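PDB 4ZI8: protein Pcdhgc3 from Mus musculus, which probably acts as a calcium-dependent cell-adhesion protein that may help establish and maintain specific neuronal connections, and is represented here by its cadherin domains EC1 to EC3. Local coordinates for residues E29-V40 / G74-E85; I118-P126 / A206-T217. All blocks are in the same frame, centred on the assembly; numbering follows the deposited sequence.

Interaction 1 of 2, residues E29-V40 / G74-E85. With CA (calcium ion), chain P; CA (calcium ion), chain O.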
# COMPACT_ATOMS: atom_id res chain seq x y z
N GLU B 29 36.99 -28.32 -8.01
CA GLU B 29 37.54 -26.99 -8.23
C GLU B 29 38.42 -26.56 -7.06
O GLU B 29 38.36 -27.11 -5.97
CB GLU B 29 36.41 -25.95 -8.43
CG GLU B 29 35.39 -25.93 -7.26
CD GLU B 29 34.54 -24.66 -7.20
OE1 GLU B 29 35.00 -23.58 -7.62
OE2 GLU B 29 33.40 -24.76 -6.74
N GLU B 30 39.22 -25.54 -7.31
CA GLU B 30 39.94 -24.80 -6.29
C GLU B 30 41.04 -25.66 -5.67
O GLU B 30 41.45 -25.42 -4.55
CB GLU B 30 38.95 -24.27 -5.22
CG GLU B 30 37.82 -23.45 -5.80
CD GLU B 30 38.19 -22.02 -6.19
OE1 GLU B 30 39.40 -21.63 -6.15
OE2 GLU B 30 37.25 -21.26 -6.52
N ARG B 31 41.56 -26.64 -6.41
CA ARG B 31 42.73 -27.37 -5.89
C ARG B 31 43.96 -26.49 -5.89
O ARG B 31 44.08 -25.58 -6.70
CB ARG B 31 43.02 -28.62 -6.72
CG ARG B 31 41.96 -29.73 -6.65
CD ARG B 31 41.49 -30.06 -5.23
NE ARG B 31 40.41 -29.15 -4.83
CZ ARG B 31 39.83 -29.17 -3.64
NH1 ARG B 31 40.23 -30.04 -2.73
NH2 ARG B 31 38.85 -28.30 -3.34
N GLU B 32 44.88 -26.79 -4.98
CA GLU B 32 46.15 -26.09 -4.89
C GLU B 32 47.02 -26.33 -6.13
O GLU B 32 46.87 -27.34 -6.83
CB GLU B 32 46.91 -26.52 -3.64
CG GLU B 32 46.20 -26.13 -2.33
CD GLU B 32 47.15 -26.06 -1.11
OE1 GLU B 32 48.28 -26.61 -1.17
OE2 GLU B 32 46.75 -25.44 -0.10
N ARG B 33 47.94 -25.41 -6.39
CA ARG B 33 48.84 -25.55 -7.51
C ARG B 33 49.73 -26.77 -7.26
O ARG B 33 50.24 -26.95 -6.17
CB ARG B 33 49.67 -24.30 -7.71
CG ARG B 33 50.31 -24.26 -9.06
CD ARG B 33 51.02 -22.95 -9.34
NE ARG B 33 51.47 -22.92 -10.73
CZ ARG B 33 52.48 -22.20 -11.19
NH1 ARG B 33 53.18 -21.43 -10.35
NH2 ARG B 33 52.81 -22.25 -12.47
N GLY B 34 49.87 -27.62 -8.26
CA GLY B 34 50.68 -28.80 -8.07
C GLY B 34 49.82 -30.02 -7.84
O GLY B 34 50.32 -31.14 -7.85
N PHE B 35 48.52 -29.81 -7.67
CA PHE B 35 47.61 -30.93 -7.46
C PHE B 35 47.62 -31.86 -8.65
O PHE B 35 47.35 -31.43 -9.78
CB PHE B 35 46.19 -30.41 -7.22
CG PHE B 35 45.18 -31.49 -6.96
CD1 PHE B 35 44.48 -32.08 -8.01
CD2 PHE B 35 44.88 -31.88 -5.65
CE1 PHE B 35 43.52 -33.05 -7.76
CE2 PHE B 35 43.92 -32.84 -5.40
CZ PHE B 35 43.24 -33.44 -6.45
N PRO B 36 47.90 -33.16 -8.41
CA PRO B 36 48.04 -34.16 -9.47
C PRO B 36 46.68 -34.58 -10.04
O PRO B 36 45.77 -35.00 -9.32
CB PRO B 36 48.77 -35.32 -8.78
CG PRO B 36 48.47 -35.18 -7.35
CD PRO B 36 48.17 -33.72 -7.07
N VAL B 37 46.55 -34.44 -11.35
CA VAL B 37 45.31 -34.69 -12.05
C VAL B 37 45.31 -36.09 -12.69
O VAL B 37 44.34 -36.83 -12.63
CB VAL B 37 45.08 -33.57 -13.09
CG1 VAL B 37 43.82 -33.78 -13.85
CG2 VAL B 37 45.06 -32.23 -12.40
N GLY B 38 46.42 -36.47 -13.30
CA GLY B 38 46.51 -37.79 -13.89
C GLY B 38 47.85 -37.89 -14.56
O GLY B 38 48.59 -36.92 -14.58
N ASN B 39 48.19 -39.07 -15.08
CA ASN B 39 49.40 -39.21 -15.87
C ASN B 39 49.00 -39.49 -17.29
O ASN B 39 48.44 -40.55 -17.58
CB ASN B 39 50.29 -40.33 -15.32
CG ASN B 39 51.65 -40.31 -15.95
OD1 ASN B 39 51.78 -40.54 -17.14
ND2 ASN B 39 52.66 -39.99 -15.16
N VAL B 40 49.26 -38.55 -18.19
CA VAL B 40 48.80 -38.69 -19.56
C VAL B 40 49.69 -39.63 -20.34
O VAL B 40 49.31 -40.09 -21.40
CB VAL B 40 48.72 -37.33 -20.27
CG1 VAL B 40 47.88 -36.36 -19.42
CG2 VAL B 40 50.12 -36.76 -20.57
N GLY B 74 55.22 -37.31 -17.33
CA GLY B 74 53.89 -37.39 -17.89
C GLY B 74 52.80 -36.95 -16.92
O GLY B 74 51.62 -36.90 -17.27
N GLU B 75 53.19 -36.62 -15.70
CA GLU B 75 52.20 -36.20 -14.72
C GLU B 75 51.58 -34.85 -15.11
O GLU B 75 52.29 -33.89 -15.36
CB GLU B 75 52.83 -36.11 -13.34
CG GLU B 75 51.93 -35.48 -12.28
CD GLU B 75 52.69 -35.16 -11.00
OE1 GLU B 75 53.73 -35.81 -10.74
OE2 GLU B 75 52.25 -34.25 -10.26
N MET B 76 50.26 -34.80 -15.18
CA MET B 76 49.55 -33.54 -15.41
C MET B 76 49.08 -33.01 -14.07
O MET B 76 48.60 -33.78 -13.23
CB MET B 76 48.36 -33.73 -16.33
CG MET B 76 47.66 -32.41 -16.65
SD MET B 76 46.45 -32.54 -17.96
CE MET B 76 45.15 -33.35 -17.12
N PHE B 77 49.21 -31.70 -13.86
CA PHE B 77 48.89 -31.13 -12.57
C PHE B 77 48.24 -29.77 -12.72
O PHE B 77 48.33 -29.16 -13.77
CB PHE B 77 50.13 -31.01 -11.69
CG PHE B 77 51.25 -30.26 -12.33
CD1 PHE B 77 51.34 -28.88 -12.19
CD2 PHE B 77 52.23 -30.93 -13.05
CE1 PHE B 77 52.35 -28.17 -12.77
CE2 PHE B 77 53.27 -30.22 -13.63
CZ PHE B 77 53.33 -28.84 -13.49
N VAL B 78 47.60 -29.32 -11.65
CA VAL B 78 46.90 -28.03 -11.64
C VAL B 78 47.93 -26.91 -11.64
O VAL B 78 48.82 -26.89 -10.81
CB VAL B 78 45.96 -27.91 -10.42
CG1 VAL B 78 45.44 -26.48 -10.25
CG2 VAL B 78 44.81 -28.91 -10.57
N ASN B 79 47.83 -25.99 -12.59
CA ASN B 79 48.86 -24.95 -12.70
C ASN B 79 48.32 -23.54 -12.42
O ASN B 79 49.09 -22.60 -12.27
CB ASN B 79 49.50 -25.03 -14.10
CG ASN B 79 50.59 -24.00 -14.31
OD1 ASN B 79 51.60 -23.99 -13.61
ND2 ASN B 79 50.40 -23.13 -15.29
N ASP B 80 47.02 -23.38 -12.35
CA ASP B 80 46.43 -22.07 -12.04
C ASP B 80 45.08 -22.32 -11.35
O ASP B 80 44.55 -23.45 -11.38
CB ASP B 80 46.25 -21.25 -13.33
CG ASP B 80 46.10 -19.74 -13.08
OD1 ASP B 80 45.94 -19.28 -11.92
OD2 ASP B 80 46.11 -19.00 -14.08
N ARG B 81 44.51 -21.27 -10.76
CA ARG B 81 43.26 -21.41 -10.05
C ARG B 81 42.14 -21.85 -10.97
O ARG B 81 41.91 -21.26 -12.04
CB ARG B 81 42.88 -20.11 -9.37
CG ARG B 81 41.51 -20.16 -8.77
CD ARG B 81 41.25 -18.98 -7.84
NE ARG B 81 39.94 -19.12 -7.20
CZ ARG B 81 39.18 -18.10 -6.81
NH1 ARG B 81 39.60 -16.86 -6.96
NH2 ARG B 81 38.00 -18.34 -6.24
N LEU B 82 41.43 -22.89 -10.57
CA LEU B 82 40.27 -23.39 -11.29
C LEU B 82 39.06 -23.07 -10.45
O LEU B 82 38.73 -23.83 -9.53
CB LEU B 82 40.36 -24.90 -11.55
CG LEU B 82 41.43 -25.32 -12.57
CD1 LEU B 82 41.93 -26.71 -12.23
CD2 LEU B 82 40.79 -25.31 -13.93
N ASP B 83 38.43 -21.93 -10.72
CA ASP B 83 37.23 -21.51 -10.00
C ASP B 83 36.06 -21.82 -10.89
O ASP B 83 35.85 -21.13 -11.90
CB ASP B 83 37.30 -20.01 -9.67
CG ASP B 83 36.00 -19.47 -9.13
OD1 ASP B 83 35.17 -20.23 -8.58
OD2 ASP B 83 35.83 -18.24 -9.26
N ARG B 84 35.34 -22.88 -10.55
CA ARG B 84 34.21 -23.31 -11.35
C ARG B 84 33.22 -22.14 -11.53
O ARG B 84 32.60 -22.03 -12.58
CB ARG B 84 33.52 -24.54 -10.71
CG ARG B 84 32.52 -25.30 -11.61
CD ARG B 84 31.32 -25.82 -10.82
NE ARG B 84 30.59 -24.71 -10.22
CZ ARG B 84 29.76 -23.92 -10.89
NH1 ARG B 84 29.50 -24.14 -12.17
NH2 ARG B 84 29.19 -22.91 -10.28
N GLU B 85 33.07 -21.25 -10.54
CA GLU B 85 32.08 -20.19 -10.67
C GLU B 85 32.45 -19.27 -11.82
O GLU B 85 31.58 -18.88 -12.61
CB GLU B 85 31.92 -19.39 -9.36
CG GLU B 85 31.00 -20.08 -8.36
CD GLU B 85 31.61 -21.36 -7.78
OE1 GLU B 85 32.73 -21.30 -7.27
OE2 GLU B 85 30.97 -22.43 -7.82
CA CA P . 34.91 -21.38 -6.69
CA CA O . 31.61 -23.57 -6.02
O HOH W 1 42.63 -24.74 -8.73
O HOH W 2 34.58 -19.24 -5.62
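Glu30 meets Arg81 with both carboxylate oxygens. Arg81 NE donates to the syn lone pair of Glu30 OE1 at 2.8 Å, and Arg81 NH2 reaches Glu30 OE2 at 3.0 Å. A bend at chi2 (-78°) turns the Glu30 carboxylate toward a calcium ion, which OE2 binds while still paired with Arg81. Glu29 OE1, Asp83 OD1 and Glu85 OE1 bind the same ion. Glu29 OE1 further accepts from Arg84 N at 3.0 Å, from above the carboxylate plane. Glu29 OE2 goes to a second calcium ion, so this glutamate bridges the two metals, as does Glu85. This is the EC1 half of a cadherin linker site, with the Asp-Arg-Glu motif at 83-85; Asp120 adds ligands to both ions. Farther into EC1, strands 36-39 and 75-78 pair antiparallel, slipping by one residue at a classic bulge where Val37 and Gly38 share Met76 as partner. Packing is tight here. Val37 CG1 touches Met76 CE at 3.6 Å, and Val37 CG2 touches Val78 CG2 at 3.8 Å. Tyr25 also packs against Val37 and Met76. At the strand end, Asn39 caps helix 40-44, with Thr42 as its partner. Replacing Asn39 with alanine would probably leave the start of that helix without its side-chain cap. The solvent side is looser. There, beside the Glu32-Phe35 type II turn, the extended Arg33 lies alongside Asn79, and Arg33 NE makes weak hydrogen bonds to Asn79 O and OD1.

Interaction 2 of 2, residues I118-P126 / A206-T217. With CA (calcium ion), chain N; CA (calcium ion), chain O; CA (calcium ion), chain P.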
# COMPACT_ATOMS: atom_id res chain seq x y z
N ILE B 118 32.45 -27.12 -5.54
CA ILE B 118 32.45 -27.26 -4.10
C ILE B 118 31.66 -26.08 -3.53
O ILE B 118 31.47 -25.04 -4.20
CB ILE B 118 33.90 -27.32 -3.47
CG1 ILE B 118 34.59 -25.97 -3.56
CG2 ILE B 118 34.77 -28.43 -4.17
CD1 ILE B 118 36.04 -25.96 -3.01
N ASN B 119 31.19 -26.24 -2.31
CA ASN B 119 30.39 -25.18 -1.71
C ASN B 119 31.24 -24.09 -1.09
O ASN B 119 31.19 -23.87 0.15
CB ASN B 119 29.42 -25.73 -0.65
CG ASN B 119 28.30 -24.72 -0.34
OD1 ASN B 119 27.99 -23.87 -1.18
ND2 ASN B 119 27.74 -24.77 0.86
N ASP B 120 32.00 -23.38 -1.93
CA ASP B 120 32.89 -22.31 -1.48
C ASP B 120 32.24 -20.92 -1.52
O ASP B 120 32.93 -19.92 -1.26
CB ASP B 120 34.19 -22.29 -2.31
CG ASP B 120 33.96 -22.34 -3.83
OD1 ASP B 120 32.84 -22.64 -4.29
OD2 ASP B 120 34.94 -22.15 -4.60
N ASN B 121 30.93 -20.84 -1.77
CA ASN B 121 30.25 -19.53 -1.68
C ASN B 121 29.00 -19.51 -0.79
O ASN B 121 28.14 -20.45 -0.84
CB ASN B 121 29.86 -19.06 -3.08
CG ASN B 121 31.06 -18.85 -3.99
OD1 ASN B 121 31.60 -17.74 -4.07
ND2 ASN B 121 31.48 -19.91 -4.69
N ASN B 122 28.91 -18.47 0.03
CA ASN B 122 27.66 -18.06 0.70
C ASN B 122 26.66 -17.55 -0.31
O ASN B 122 27.06 -17.00 -1.32
CB ASN B 122 27.89 -16.93 1.70
CG ASN B 122 28.86 -17.27 2.79
OD1 ASN B 122 28.92 -18.40 3.25
ND2 ASN B 122 29.60 -16.27 3.25
N PRO B 123 25.36 -17.65 0.00
CA PRO B 123 24.45 -16.80 -0.77
C PRO B 123 24.82 -15.35 -0.49
O PRO B 123 25.49 -15.13 0.51
CB PRO B 123 23.06 -17.15 -0.20
CG PRO B 123 23.22 -18.49 0.44
CD PRO B 123 24.66 -18.58 0.90
N SER B 124 24.48 -14.41 -1.37
CA SER B 124 24.62 -13.00 -1.03
C SER B 124 23.40 -12.22 -1.50
O SER B 124 22.74 -12.58 -2.46
CB SER B 124 25.89 -12.39 -1.63
OG SER B 124 25.81 -12.35 -3.04
N PHE B 125 23.12 -11.15 -0.78
CA PHE B 125 22.05 -10.21 -1.16
C PHE B 125 22.65 -9.02 -1.86
O PHE B 125 23.75 -8.60 -1.54
CB PHE B 125 21.30 -9.73 0.07
CG PHE B 125 20.40 -10.75 0.69
CD1 PHE B 125 19.15 -10.98 0.17
CD2 PHE B 125 20.80 -11.46 1.80
CE1 PHE B 125 18.31 -11.89 0.76
CE2 PHE B 125 19.97 -12.37 2.39
CZ PHE B 125 18.72 -12.59 1.88
N PRO B 126 21.93 -8.44 -2.83
CA PRO B 126 22.51 -7.30 -3.53
C PRO B 126 22.56 -5.99 -2.72
O PRO B 126 23.20 -5.07 -3.17
CB PRO B 126 21.59 -7.16 -4.73
CG PRO B 126 20.29 -7.60 -4.25
CD PRO B 126 20.61 -8.79 -3.36
N ALA B 206 19.15 -16.17 3.97
CA ALA B 206 19.18 -17.05 2.81
C ALA B 206 20.16 -18.19 3.07
O ALA B 206 21.25 -17.94 3.59
CB ALA B 206 19.58 -16.30 1.59
N LEU B 207 19.76 -19.42 2.75
CA LEU B 207 20.60 -20.61 3.00
C LEU B 207 20.79 -21.46 1.74
O LEU B 207 19.85 -21.67 0.97
CB LEU B 207 19.99 -21.49 4.08
CG LEU B 207 19.77 -20.83 5.43
CD1 LEU B 207 18.30 -21.02 5.86
CD2 LEU B 207 20.70 -21.42 6.48
N ASP B 208 22.00 -21.97 1.56
CA ASP B 208 22.20 -22.91 0.48
C ASP B 208 21.96 -24.31 1.06
O ASP B 208 21.55 -24.43 2.21
CB ASP B 208 23.58 -22.74 -0.19
CG ASP B 208 24.77 -23.11 0.70
OD1 ASP B 208 24.66 -23.88 1.68
OD2 ASP B 208 25.87 -22.64 0.37
N GLY B 209 22.19 -25.36 0.29
CA GLY B 209 21.96 -26.70 0.80
C GLY B 209 23.27 -27.45 1.04
O GLY B 209 23.32 -28.68 0.94
N GLY B 210 24.32 -26.72 1.36
CA GLY B 210 25.55 -27.39 1.72
C GLY B 210 25.44 -28.06 3.08
O GLY B 210 24.43 -27.93 3.77
N THR B 211 26.49 -28.79 3.46
CA THR B 211 26.57 -29.35 4.79
C THR B 211 27.86 -28.90 5.44
O THR B 211 28.91 -29.46 5.15
CB THR B 211 26.55 -30.88 4.77
OG1 THR B 211 27.69 -31.34 4.03
CG2 THR B 211 25.29 -31.38 4.08
N PRO B 212 27.81 -27.88 6.30
CA PRO B 212 26.63 -27.16 6.75
C PRO B 212 26.11 -26.19 5.71
O PRO B 212 26.80 -25.90 4.73
CB PRO B 212 27.14 -26.38 7.96
CG PRO B 212 28.57 -26.08 7.58
CD PRO B 212 29.05 -27.29 6.83
N ALA B 213 24.90 -25.71 5.94
CA ALA B 213 24.32 -24.73 5.05
C ALA B 213 25.08 -23.42 5.24
O ALA B 213 25.33 -23.02 6.37
CB ALA B 213 22.84 -24.54 5.37
N ARG B 214 25.43 -22.76 4.15
CA ARG B 214 26.02 -21.45 4.24
C ARG B 214 24.90 -20.45 4.11
O ARG B 214 23.88 -20.76 3.53
CB ARG B 214 27.08 -21.23 3.16
CG ARG B 214 28.17 -22.30 3.23
CD ARG B 214 29.28 -22.12 2.19
NE ARG B 214 29.99 -20.89 2.50
CZ ARG B 214 31.28 -20.70 2.31
NH1 ARG B 214 31.78 -19.52 2.64
NH2 ARG B 214 32.06 -21.66 1.79
N SER B 215 25.10 -19.26 4.63
CA SER B 215 23.98 -18.33 4.69
C SER B 215 24.40 -16.88 4.50
O SER B 215 25.57 -16.53 4.59
CB SER B 215 23.25 -18.50 6.01
OG SER B 215 24.10 -18.22 7.13
N ALA B 216 23.41 -16.03 4.23
CA ALA B 216 23.56 -14.59 4.23
C ALA B 216 22.33 -14.04 4.97
O ALA B 216 21.29 -14.69 5.00
CB ALA B 216 23.64 -14.03 2.81
N THR B 217 22.46 -12.83 5.50
CA THR B 217 21.34 -12.17 6.16
C THR B 217 21.01 -10.83 5.54
O THR B 217 21.89 -10.11 5.01
CB THR B 217 21.62 -11.96 7.64
OG1 THR B 217 22.90 -11.35 7.78
CG2 THR B 217 21.63 -13.29 8.36
CA CA N . 26.79 -22.02 -1.81
CA CA O . 31.61 -23.57 -6.02
CA CA P . 34.91 -21.38 -6.69
O HOH W 3 29.07 -26.12 3.09
O HOH W 2 34.58 -19.24 -5.62
O HOH W 4 28.08 -19.09 6.07
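The third calcium ion of the EC1-EC2 linker is where Asn119 and Asp208 meet. Asn119 OD1 binds it at 2.3 Å, together with Asp208 OD2 and the backbone oxygen of Asn121. Asp151, Asp153 and Asn157 complete the site. The Asn119 amide has a second task. With CG anti to the backbone N (chi1 -162°), its ND2 turns to Asp208 OD2 at 2.9 Å. The bond lies in the amide plane but meets the carboxylate from above its own plane. Asp208 OD1 is held by two backbone donors on opposite faces, Gly210 N at 2.9 Å and Arg214 N at 2.8 Å; the first closes an Asx turn. Two cadherin signatures join here: Asp-Ile-Asn-Asp-Asn at 117-121 and the Ala-x-Asp-x-Gly-x-Pro pattern at 206-212. Arg214 ties them further. Its NE reaches Asn122 OD1 at 2.8 Å, and NH1 reaches that oxygen from the same face. A bend at chi3 (66°) helps carry NH2 to Asn119 O at 2.9 Å, in the carbonyl plane and on a lone pair. One face of the guanidinium lies against the backbone from Asp120 to Asn122. Beyond it the contact turns apolar. Pro123 CB packs on Ala206 CB at 4.0 Å and also faces the methyl of Ala216. Phe125 brings CZ to Ala206 CB at 3.8 Å, while Ala216 O lies at the edge of its ring.

Overall arrangement
The two contacts come in series along the chain: interaction 1 closes before interaction 2 opens. Their centres are about 25 Å apart. Interaction 1 belongs to EC1 and pairs strand 36-39 with strand 75-78, and sets the loop at Glu29 and Glu30 against the start of helix 84-88. Interaction 2 sets the linker after strand 107-116 against the hairpin of strands 199-208 and 215-225 in EC2. They meet at the domain boundary, where both supply ligands to the same two calcium ions. Glu29 OE2 also probably accepts a hydrogen bond from Ile118 N, 2.8 Å away. The third ion anchors the linker to EC2. Such calcium-filled linkers stiffen successive cadherin domains, consistent with this chain's elongated form.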